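Local coordinates for protein iota-carrageenase (Alteromonas sp., PDB 1H80) that hydrolyses the beta-1,4 linkages of iota-carrageenan, a sulfated galactan of red algal cell walls, with inversion of anomeric configuration, at residues 361-366 with 398-403. Residues are numbered along the deposited sequence; the frame is centred on the assembly and turned at random.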
ATOM      1  N   GLY A 361     -13.219 -17.018   2.315  1.00 15.35           N
ATOM      2  CA  GLY A 361     -13.308 -17.125   0.872  1.00 15.41           C
ATOM      3  C   GLY A 361     -12.307 -18.160   0.387  1.00 15.26           C
ATOM      4  O   GLY A 361     -11.430 -18.572   1.145  1.00 15.18           O
ATOM      5  N   TYR A 362     -12.422 -18.572  -0.871  1.00 15.77           N
ATOM      6  CA  TYR A 362     -11.522 -19.573  -1.438  1.00 16.18           C
ATOM      7  C   TYR A 362     -10.476 -18.993  -2.381  1.00 16.29           C
ATOM      8  O   TYR A 362      -9.681 -19.733  -2.959  1.00 16.62           O
ATOM      9  CB  TYR A 362     -12.337 -20.626  -2.200  1.00 16.91           C
ATOM     10  CG  TYR A 362     -13.209 -21.479  -1.315  1.00 18.47           C
ATOM     11  CD1 TYR A 362     -12.661 -22.518  -0.567  1.00 19.62           C
ATOM     12  CD2 TYR A 362     -14.576 -21.232  -1.201  1.00 19.70           C
ATOM     13  CE1 TYR A 362     -13.450 -23.293   0.279  1.00 20.32           C
ATOM     14  CE2 TYR A 362     -15.376 -21.999  -0.355  1.00 20.77           C
ATOM     15  CZ  TYR A 362     -14.805 -23.026   0.380  1.00 21.20           C
ATOM     16  OH  TYR A 362     -15.586 -23.778   1.228  1.00 22.51           O
ATOM     17  N   ASN A 363     -10.465 -17.673  -2.536  1.00 16.46           N
ATOM     18  CA  ASN A 363      -9.521 -17.044  -3.453  1.00 16.94           C
ATOM     19  C   ASN A 363      -8.582 -16.025  -2.832  1.00 15.78           C
ATOM     20  O   ASN A 363      -8.322 -14.971  -3.414  1.00 16.48           O
ATOM     21  CB  ASN A 363     -10.291 -16.404  -4.604  1.00 18.53           C
ATOM     22  CG  ASN A 363     -11.086 -17.419  -5.392  1.00 20.86           C
ATOM     23  OD1 ASN A 363     -10.521 -18.345  -5.970  1.00 23.25           O
ATOM     24  ND2 ASN A 363     -12.404 -17.259  -5.409  1.00 22.83           N
ATOM     25  N   ALA A 364      -8.064 -16.346  -1.655  1.00 15.10           N
ATOM     26  CA  ALA A 364      -7.137 -15.455  -0.975  1.00 14.76           C
ATOM     27  C   ALA A 364      -5.721 -15.623  -1.520  1.00 15.59           C
ATOM     28  O   ALA A 364      -5.381 -16.672  -2.069  1.00 15.71           O
ATOM     29  CB  ALA A 364      -7.145 -15.749   0.515  1.00 16.20           C
ATOM     30  N   ASP A 365      -4.910 -14.575  -1.397  1.00 14.51           N
ATOM     31  CA  ASP A 365      -3.511 -14.643  -1.815  1.00 14.89           C
ATOM     32  C   ASP A 365      -2.829 -15.262  -0.602  1.00 15.10           C
ATOM     33  O   ASP A 365      -3.028 -14.808   0.525  1.00 14.97           O
ATOM     34  CB  ASP A 365      -2.911 -13.250  -2.064  1.00 15.48           C
ATOM     35  CG  ASP A 365      -3.313 -12.656  -3.402  0.40 15.52           C
ATOM     36  OD1 ASP A 365      -3.557 -13.422  -4.358  0.40 16.38           O
ATOM     37  OD2 ASP A 365      -3.357 -11.409  -3.506  0.40 15.73           O
ATOM     38  N   LEU A 366      -2.031 -16.298  -0.828  1.00 15.02           N
ATOM     39  CA  LEU A 366      -1.351 -16.972   0.266  1.00 15.69           C
ATOM     40  C   LEU A 366       0.135 -17.110   0.001  1.00 15.43           C
ATOM     41  O   LEU A 366       0.556 -17.305  -1.134  1.00 15.71           O
ATOM     42  CB  LEU A 366      -1.950 -18.368   0.471  1.00 16.04           C
ATOM     43  CG  LEU A 366      -3.448 -18.427   0.776  1.00 16.68           C
ATOM     44  CD1 LEU A 366      -3.942 -19.870   0.713  1.00 17.59           C
ATOM     45  CD2 LEU A 366      -3.705 -17.828   2.151  1.00 16.77           C
ATOM     46  N   ILE A 398       3.651 -17.189  -4.560  1.00 18.87           N
ATOM     47  CA  ILE A 398       2.234 -16.926  -4.356  1.00 18.70           C
ATOM     48  C   ILE A 398       1.358 -18.144  -4.634  1.00 18.50           C
ATOM     49  O   ILE A 398       1.606 -18.911  -5.564  1.00 18.51           O
ATOM     50  CB  ILE A 398       1.764 -15.749  -5.262  1.00 18.99           C
ATOM     51  CG1 ILE A 398       0.274 -15.468  -5.057  1.00 19.75           C
ATOM     52  CG2 ILE A 398       2.026 -16.083  -6.723  1.00 19.77           C
ATOM     53  CD1 ILE A 398      -0.075 -14.949  -3.691  1.00 19.45           C
ATOM     54  N   TYR A 399       0.343 -18.317  -3.797  1.00 17.14           N
ATOM     55  CA  TYR A 399      -0.623 -19.396  -3.946  1.00 16.64           C
ATOM     56  C   TYR A 399      -1.991 -18.766  -3.800  1.00 16.68           C
ATOM     57  O   TYR A 399      -2.123 -17.686  -3.220  1.00 16.77           O
ATOM     58  CB  TYR A 399      -0.459 -20.452  -2.850  1.00 15.77           C
ATOM     59  CG  TYR A 399       0.819 -21.236  -2.943  1.00 16.37           C
ATOM     60  CD1 TYR A 399       2.025 -20.698  -2.496  1.00 15.76           C
ATOM     61  CD2 TYR A 399       0.832 -22.505  -3.520  1.00 16.65           C
ATOM     62  CE1 TYR A 399       3.211 -21.403  -2.624  1.00 16.89           C
ATOM     63  CE2 TYR A 399       2.013 -23.219  -3.655  1.00 16.82           C
ATOM     64  CZ  TYR A 399       3.198 -22.663  -3.207  1.00 16.56           C
ATOM     65  OH  TYR A 399       4.376 -23.354  -3.350  1.00 17.40           O
ATOM     66  N   ILE A 400      -3.007 -19.424  -4.342  1.00 16.69           N
ATOM     67  CA  ILE A 400      -4.368 -18.933  -4.217  1.00 16.56           C
ATOM     68  C   ILE A 400      -5.133 -20.039  -3.514  1.00 16.56           C
ATOM     69  O   ILE A 400      -5.057 -21.206  -3.905  1.00 16.69           O
ATOM     70  CB  ILE A 400      -5.025 -18.645  -5.584  1.00 17.52           C
ATOM     71  CG1 ILE A 400      -4.239 -17.560  -6.324  1.00 19.10           C
ATOM     72  CG2 ILE A 400      -6.473 -18.208  -5.380  1.00 17.06           C
ATOM     73  CD1 ILE A 400      -4.832 -17.177  -7.668  1.00 21.19           C
ATOM     74  N   GLY A 401      -5.858 -19.675  -2.465  1.00 15.43           N
ATOM     75  CA  GLY A 401      -6.607 -20.668  -1.726  1.00 15.95           C
ATOM     76  C   GLY A 401      -7.485 -20.054  -0.660  1.00 15.65           C
ATOM     77  O   GLY A 401      -7.675 -18.836  -0.625  1.00 16.29           O
ATOM     78  N   PRO A 402      -8.024 -20.881   0.244  1.00 15.53           N
ATOM     79  CA  PRO A 402      -8.897 -20.422   1.326  1.00 15.19           C
ATOM     80  C   PRO A 402      -8.245 -19.448   2.299  1.00 15.17           C
ATOM     81  O   PRO A 402      -7.028 -19.464   2.502  1.00 14.72           O
ATOM     82  CB  PRO A 402      -9.303 -21.720   2.025  1.00 16.39           C
ATOM     83  CG  PRO A 402      -9.153 -22.765   0.954  1.00 16.62           C
ATOM     84  CD  PRO A 402      -7.889 -22.348   0.264  1.00 15.75           C
ATOM     85  N   SER A 403      -9.077 -18.599   2.889  1.00 14.70           N
ATOM     86  CA  SER A 403      -8.626 -17.638   3.886  1.00 14.96           C
ATOM     87  C   SER A 403      -8.068 -18.459   5.039  1.00 15.12           C
ATOM     88  O   SER A 403      -8.552 -19.558   5.310  1.00 15.73           O
ATOM     89  CB  SER A 403      -9.807 -16.805   4.376  1.00 14.91           C
ATOM     90  OG  SER A 403     -10.374 -16.063   3.313  1.00 15.90           O
TER
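Leu366 sets CG anti to its carbonyl carbon (chi1 -58°) and CD1 nearly anti to CA (chi2 170°), which lays CD1 3.7 Å from Gly401 CA; CD1 and CD2 both touch Pro402 O. Ile398 has CG1 anti to its backbone N, and chi2 of 66° turns CD1 to within 3.5 Å of Leu366 O and 3.7 Å of Asp365 CB. Between these side chains runs a two-stranded antiparallel ladder: Leu366 and Tyr399 exchange two bonds, Leu366 N to Tyr399 O at 2.8 Å and Tyr399 N to Leu366 O at 2.9 Å. Ala364 N to Gly401 O at 2.7 Å and Gly401 N to Ala364 O at 3.1 Å form the other hydrogen-bonded pair, with Asp365 and Ile400 non-hydrogen-bonded between. An alanine in place of Leu366 would probably keep the ladder but open a gap above Gly401 and Pro402 O. Past the strands, Ser403 N binds Gly361 O at 2.9 Å, and Ser403 OG, weakly bonded from Gly361 N, also pairs with Cys271 O. Asp365 OD2 accepts from Gly212 N. This antiparallel pair, joining the ends of a long stretch without helix or strand, lies beside the beta-helix: Ser270 bonds Asn363 N next to strand 261-269, while Arg461 and Trp462 of helix 459-463 pack on Ile400.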